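PDB 6M6T: 4-alpha-glucanotransferase from Streptococcus agalactiae, which is an amylomaltase, also called disproportionating enzyme, built on a TIM barrel and found here with glycan ligands bound. Local coordinates for residues V9-T14 with W470-R475; V400-F405 with L451-A456. All blocks are in the same frame, centred on the assembly; numbering follows the deposited sequence.

Contact 1. Residues V9-T14 with W470-R475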
loop_
_atom_site.group_PDB
_atom_site.type_symbol
_atom_site.label_atom_id
_atom_site.label_comp_id
_atom_site.label_asym_id
_atom_site.label_seq_id
_atom_site.Cartn_x
_atom_site.Cartn_y
_atom_site.Cartn_z
ATOM N N VAL A 9 0.339 12.022 8.374
ATOM C CA VAL A 9 1.370 12.167 7.358
ATOM C C VAL A 9 1.362 10.914 6.491
ATOM O O VAL A 9 1.148 9.805 6.993
ATOM C CB VAL A 9 2.746 12.441 8.019
ATOM C CG1 VAL A 9 3.913 12.219 7.077
ATOM C CG2 VAL A 9 2.784 13.874 8.544
ATOM N N LEU A 10 1.548 11.103 5.181
ATOM C CA LEU A 10 1.531 10.013 4.201
ATOM C C LEU A 10 2.966 9.714 3.760
ATOM O O LEU A 10 3.545 10.413 2.916
ATOM C CB LEU A 10 0.642 10.352 3.007
ATOM C CG LEU A 10 0.644 9.280 1.918
ATOM C CD1 LEU A 10 -0.279 8.118 2.282
ATOM C CD2 LEU A 10 0.244 9.868 0.598
ATOM N N MET A 11 3.526 8.648 4.322
ATOM C CA MET A 11 4.888 8.238 4.002
ATOM C C MET A 11 5.025 6.729 4.114
ATOM O O MET A 11 4.848 6.157 5.196
ATOM C CB MET A 11 5.905 8.889 4.917
ATOM C CG MET A 11 7.118 9.282 4.163
ATOM S SD MET A 11 8.525 9.427 5.234
ATOM C CE MET A 11 9.636 9.899 3.946
ATOM N N HIS A 12 5.404 6.092 3.024
ATOM C CA HIS A 12 5.575 4.659 3.079
ATOM C C HIS A 12 6.883 4.310 3.776
ATOM O O HIS A 12 7.873 5.047 3.699
ATOM C CB HIS A 12 5.554 4.064 1.673
ATOM C CG HIS A 12 5.333 2.590 1.663
ATOM N ND1 HIS A 12 5.575 1.810 0.556
ATOM C CD2 HIS A 12 4.896 1.749 2.631
ATOM C CE1 HIS A 12 5.285 0.550 0.839
ATOM N NE2 HIS A 12 4.875 0.486 2.094
ATOM N N ILE A 13 6.870 3.160 4.454
ATOM C CA ILE A 13 8.065 2.581 5.048
ATOM C C ILE A 13 9.245 2.600 4.084
ATOM O O ILE A 13 10.397 2.656 4.511
ATOM C CB ILE A 13 7.743 1.154 5.511
ATOM C CG1 ILE A 13 6.371 1.126 6.194
ATOM C CG2 ILE A 13 8.866 0.612 6.391
ATOM C CD1 ILE A 13 6.394 1.504 7.617
ATOM N N THR A 14 8.994 2.555 2.774
ATOM C CA THR A 14 10.139 2.512 1.871
ATOM C C THR A 14 10.866 3.852 1.845
ATOM O O THR A 14 12.084 3.886 1.671
ATOM C CB THR A 14 9.717 2.064 0.454
ATOM O OG1 THR A 14 9.184 3.156 -0.309
ATOM C CG2 THR A 14 8.696 0.972 0.532
ATOM N N TRP A 470 7.849 4.318 -7.140
ATOM C CA TRP A 470 8.048 3.800 -5.784
ATOM C C TRP A 470 9.498 3.943 -5.329
ATOM O O TRP A 470 9.987 3.168 -4.501
ATOM C CB TRP A 470 7.584 2.343 -5.655
ATOM C CG TRP A 470 6.369 2.024 -6.503
ATOM C CD1 TRP A 470 6.360 1.374 -7.707
ATOM C CD2 TRP A 470 4.995 2.341 -6.217
ATOM N NE1 TRP A 470 5.079 1.273 -8.187
ATOM C CE2 TRP A 470 4.221 1.855 -7.294
ATOM C CE3 TRP A 470 4.347 2.990 -5.163
ATOM C CZ2 TRP A 470 2.826 1.997 -7.344
ATOM C CZ3 TRP A 470 2.959 3.129 -5.213
ATOM C CH2 TRP A 470 2.218 2.637 -6.296
ATOM N N GLN A 471 10.187 4.952 -5.848
ATOM C CA GLN A 471 11.606 5.097 -5.612
ATOM C C GLN A 471 11.966 6.245 -4.690
ATOM O O GLN A 471 13.147 6.396 -4.360
ATOM C CB GLN A 471 12.339 5.294 -6.938
ATOM C CG GLN A 471 12.707 4.019 -7.604
ATOM C CD GLN A 471 12.934 4.236 -9.058
ATOM O OE1 GLN A 471 13.062 5.385 -9.500
ATOM N NE2 GLN A 471 12.963 3.149 -9.829
ATOM N N TRP A 472 11.010 7.068 -4.279
ATOM C CA TRP A 472 11.377 8.222 -3.468
ATOM C C TRP A 472 11.799 7.796 -2.066
ATOM O O TRP A 472 11.111 7.019 -1.397
ATOM C CB TRP A 472 10.227 9.211 -3.375
ATOM C CG TRP A 472 10.637 10.465 -2.698
ATOM C CD1 TRP A 472 11.461 11.434 -3.194
ATOM C CD2 TRP A 472 10.256 10.890 -1.389
ATOM N NE1 TRP A 472 11.604 12.447 -2.277
ATOM C CE2 TRP A 472 10.878 12.136 -1.158
ATOM C CE3 TRP A 472 9.451 10.339 -0.386
ATOM C CZ2 TRP A 472 10.721 12.834 0.030
ATOM C CZ3 TRP A 472 9.304 11.032 0.793
ATOM C CH2 TRP A 472 9.930 12.271 0.989
ATOM N N ARG A 473 12.940 8.302 -1.629
ATOM C CA ARG A 473 13.321 8.262 -0.229
ATOM C C ARG A 473 13.615 9.687 0.223
ATOM O O ARG A 473 13.862 10.582 -0.589
ATOM C CB ARG A 473 14.523 7.326 -0.006
ATOM C CG ARG A 473 14.191 5.853 -0.241
ATOM C CD ARG A 473 15.395 4.955 -0.089
ATOM N NE ARG A 473 15.807 4.831 1.305
ATOM C CZ ARG A 473 17.070 4.690 1.711
ATOM N NH1 ARG A 473 18.063 4.636 0.828
ATOM N NH2 ARG A 473 17.340 4.599 3.005
ATOM N N MET A 474 13.569 9.901 1.526
ATOM C CA MET A 474 13.715 11.235 2.100
ATOM C C MET A 474 15.018 11.349 2.886
ATOM O O MET A 474 15.294 10.532 3.776
ATOM C CB MET A 474 12.532 11.552 3.001
ATOM C CG MET A 474 12.780 12.668 3.981
ATOM S SD MET A 474 11.811 12.305 5.457
ATOM C CE MET A 474 12.711 10.860 6.005
ATOM N N ARG A 475 15.807 12.373 2.570
ATOM C CA ARG A 475 17.017 12.646 3.329
ATOM C C ARG A 475 16.663 13.173 4.715
ATOM O O ARG A 475 15.800 14.049 4.853
ATOM C CB ARG A 475 17.874 13.656 2.579
ATOM C CG ARG A 475 17.840 13.467 1.079
ATOM C CD ARG A 475 19.034 14.116 0.401
ATOM N NE ARG A 475 18.982 15.580 0.429
ATOM C CZ ARG A 475 18.363 16.316 -0.489
ATOM N NH1 ARG A 475 17.730 15.724 -1.498
ATOM N NH2 ARG A 475 18.367 17.642 -0.396
#
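Met11, just beyond the first strand of the TIM barrel (residues 6-10), makes the largest single contribution to this contact, reaching across to the loop that runs from helix 448-451 towards helix 481-493. Its CB leaves the backbone in the direction of residues 470-475. Beyond CG the chain is fully drawn out (chi3 -179°): CG stops 4.4 Å from Trp472 CZ3, SD continues the line, and CE alone makes close contact. That methyl lies 3.4 Å from Trp472 CZ3, meeting the six-membered ring obliquely, and 3.5 Å from Met474 CB. Met474 folds round the same methyl: the bend at chi2 sets its SD 3.6 Å from Met11 CE, and the one at chi3 turns its own CE back to 3.8 Å from Met11 CE. The Met11 chain crosses both partners at about a right angle. Trp472 has CG anti to its backbone N (chi1 -173°), which carries the six-membered ring, by CZ3 and CH2, towards Met11. Met448 packs against both Met11 and Trp472, and Phe32 against Met11.

Further along, Thr14 O lies 3.5 Å from Arg473 CG, where the arginine passes alongside the backbone. This carbonyl is at the edge of the guanidinium and near its plane, but Arg473 NE bonds to Leu16 O instead, and NH2 more weakly to Gly18 O. The carbonyl of Trp470 is held by Tyr102 OH, while the Trp470 side chain lies about 5 Å from the bound 1,5-anhydro-D-glucitol. Residues 9-14 and 470-475 thus share no hydrogen bond: the direct contact is packing, of the methionine tip on Trp472 and Met474 and of the Arg473 chain along Thr14 O, and polar links run just past Thr14, from Trp472 O weakly to Ser15 OG and from the guanidinium to Leu16 and Gly18.

Contact 2. Residues V400-F405 with L451-A456; sequences VINGWF and LLDKPA
A single amide nitrogen, Asn402 ND2, grips two acceptors of the loop opposite, and it reaches one of them from an uncommon direction. These acceptors belong to residues of the Schellman motif that ends helix 448-451, with Asp453 as the C-prime residue at positive phi; the short helix 401-404 packs on it beside the TIM barrel. Asn402 ND2 donates a fairly straight hydrogen bond to Lys454 O at 3.3 Å; the acceptor is in the plane of the amide, yet the nitrogen stands above the carbonyl plane, 72° out of it, rather than along a lone pair. The second bond, from Asn402 ND2 to Asp453 OD1, is short, 2.9 Å, but weak, bent to 149° at the hydrogen; the carboxylate and amide planes lie 76° apart. Thr429 OG1 bonds to the same carboxylate oxygen, which probably steadies it. Asp453 reaches Asn402 because its CG is anti to its own backbone N. Lys454 sends its amine the other way, to a salt bridge with Glu98. Val400, at the N-cap position, lays CG2 against the carbonyls, 3.5 Å from Lys454 O and 3.4 Å from Pro455 O. One turn on, the backbones close in, and Gly403 CA sits 4.1 Å from Ala456 CB.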
loop_
_atom_site.group_PDB
_atom_site.type_symbol
_atom_site.label_atom_id
_atom_site.label_comp_id
_atom_site.label_asym_id
_atom_site.label_seq_id
_atom_site.Cartn_x
_atom_site.Cartn_y
_atom_site.Cartn_z
ATOM N N VAL A 400 3.317 15.551 -6.931
ATOM C CA VAL A 400 3.579 16.369 -5.760
ATOM C C VAL A 400 3.059 17.768 -6.049
ATOM O O VAL A 400 3.001 18.193 -7.211
ATOM C CB VAL A 400 5.075 16.390 -5.403
ATOM C CG1 VAL A 400 5.616 14.971 -5.288
ATOM C CG2 VAL A 400 5.840 17.211 -6.425
ATOM N N ILE A 401 2.664 18.488 -4.987
ATOM C CA ILE A 401 2.036 19.806 -5.144
ATOM C C ILE A 401 2.899 20.717 -6.006
ATOM O O ILE A 401 2.395 21.436 -6.884
ATOM C CB ILE A 401 1.762 20.453 -3.769
ATOM C CG1 ILE A 401 0.686 19.689 -3.006
ATOM C CG2 ILE A 401 1.365 21.925 -3.927
ATOM C CD1 ILE A 401 0.669 20.030 -1.552
ATOM N N ASN A 402 4.213 20.711 -5.762
ATOM C CA ASN A 402 5.099 21.508 -6.594
ATOM C C ASN A 402 4.981 21.118 -8.047
ATOM O O ASN A 402 5.087 21.981 -8.927
ATOM C CB ASN A 402 6.533 21.357 -6.132
ATOM C CG ASN A 402 6.886 22.362 -5.090
ATOM O OD1 ASN A 402 6.320 23.456 -5.062
ATOM N ND2 ASN A 402 7.820 22.010 -4.213
ATOM N N GLY A 403 4.749 19.831 -8.312
ATOM C CA GLY A 403 4.562 19.389 -9.685
ATOM C C GLY A 403 3.195 19.750 -10.240
ATOM O O GLY A 403 3.080 20.231 -11.370
ATOM N N TRP A 404 2.137 19.512 -9.456
ATOM C CA TRP A 404 0.785 19.865 -9.892
ATOM C C TRP A 404 0.691 21.338 -10.274
ATOM O O TRP A 404 0.052 21.688 -11.273
ATOM C CB TRP A 404 -0.215 19.514 -8.788
ATOM C CG TRP A 404 -1.479 20.303 -8.794
ATOM C CD1 TRP A 404 -2.651 19.969 -9.407
ATOM C CD2 TRP A 404 -1.721 21.545 -8.113
ATOM N NE1 TRP A 404 -3.602 20.927 -9.161
ATOM C CE2 TRP A 404 -3.057 21.907 -8.371
ATOM C CE3 TRP A 404 -0.933 22.388 -7.316
ATOM C CZ2 TRP A 404 -3.623 23.082 -7.871
ATOM C CZ3 TRP A 404 -1.502 23.557 -6.815
ATOM C CH2 TRP A 404 -2.835 23.890 -7.100
ATOM N N PHE A 405 1.375 22.210 -9.523
ATOM C CA PHE A 405 1.322 23.642 -9.790
ATOM C C PHE A 405 2.003 24.053 -11.096
ATOM O O PHE A 405 1.707 25.136 -11.608
ATOM C CB PHE A 405 1.934 24.432 -8.634
ATOM C CG PHE A 405 1.540 25.881 -8.646
ATOM C CD1 PHE A 405 0.209 26.244 -8.506
ATOM C CD2 PHE A 405 2.485 26.879 -8.849
ATOM C CE1 PHE A 405 -0.173 27.573 -8.547
ATOM C CE2 PHE A 405 2.112 28.212 -8.888
ATOM C CZ PHE A 405 0.783 28.559 -8.736
ATOM N N LEU A 451 5.580 18.502 2.413
ATOM C CA LEU A 451 6.081 19.100 3.644
ATOM C C LEU A 451 7.529 19.570 3.499
ATOM O O LEU A 451 7.901 20.620 4.032
ATOM C CB LEU A 451 5.945 18.106 4.785
ATOM C CG LEU A 451 6.379 18.700 6.101
ATOM C CD1 LEU A 451 5.164 19.229 6.832
ATOM C CD2 LEU A 451 7.094 17.639 6.897
ATOM N N LEU A 452 8.357 18.823 2.770
ATOM C CA LEU A 452 9.731 19.242 2.496
ATOM C C LEU A 452 9.878 20.009 1.190
ATOM O O LEU A 452 11.014 20.267 0.771
ATOM C CB LEU A 452 10.672 18.038 2.461
ATOM C CG LEU A 452 10.398 16.978 3.520
ATOM C CD1 LEU A 452 11.073 15.666 3.118
ATOM C CD2 LEU A 452 10.842 17.444 4.903
ATOM N N ASP A 453 8.769 20.344 0.527
ATOM C CA ASP A 453 8.786 21.125 -0.711
ATOM C C ASP A 453 9.644 20.447 -1.784
ATOM O O ASP A 453 10.583 21.035 -2.321
ATOM C CB ASP A 453 9.273 22.558 -0.435
ATOM C CG ASP A 453 8.822 23.567 -1.505
ATOM O OD1 ASP A 453 7.605 23.657 -1.792
ATOM O OD2 ASP A 453 9.686 24.288 -2.059
ATOM N N LYS A 454 9.293 19.144 -2.115
ATOM C CA LYS A 454 10.184 18.509 -3.089
ATOM C C LYS A 454 9.652 18.668 -4.518
ATOM O O LYS A 454 8.444 18.824 -4.725
ATOM C CB LYS A 454 10.363 17.023 -2.758
ATOM C CG LYS A 454 11.353 16.759 -1.622
ATOM C CD LYS A 454 12.716 17.359 -1.943
ATOM C CE LYS A 454 13.810 16.796 -1.035
ATOM N NZ LYS A 454 14.086 15.344 -1.291
ATOM N N PRO A 455 10.539 18.649 -5.553
ATOM C CA PRO A 455 10.095 18.968 -6.926
ATOM C C PRO A 455 9.385 17.818 -7.630
ATOM O O PRO A 455 9.131 16.785 -7.009
ATOM C CB PRO A 455 11.406 19.330 -7.644
ATOM C CG PRO A 455 12.458 19.420 -6.552
ATOM C CD PRO A 455 11.998 18.478 -5.496
ATOM N N ALA A 456 9.063 17.970 -8.921
ATOM C CA ALA A 456 8.221 16.979 -9.591
ATOM C C ALA A 456 8.858 15.599 -9.634
ATOM O O ALA A 456 8.131 14.602 -9.732
ATOM C CB ALA A 456 7.885 17.426 -11.011
#

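Overall arrangement
Both contacts draw on the long connection between helices 448-451 and 481-493, contact 2 at its start and contact 1 further on, and contact 2 is nested within the chain loop that contact 1 closes. Contact 1 is buried, centred about 12 Å from the chain centre, and its packing is mainly apolar, with no hydrogen bond between the two segments. Contact 2, about 21 Å out, partly buried and nearer the surface, relies on an amide that bonds a carboxylate and a carbonyl. Their centres are about 14 Å apart, but they touch: Met474 CG packs on Leu452 CD1 at 3.6 Å. Nearby, Lys454 and Arg475 bring like charges together, and Glu98 forms salt bridges with both, probably offsetting their repulsion.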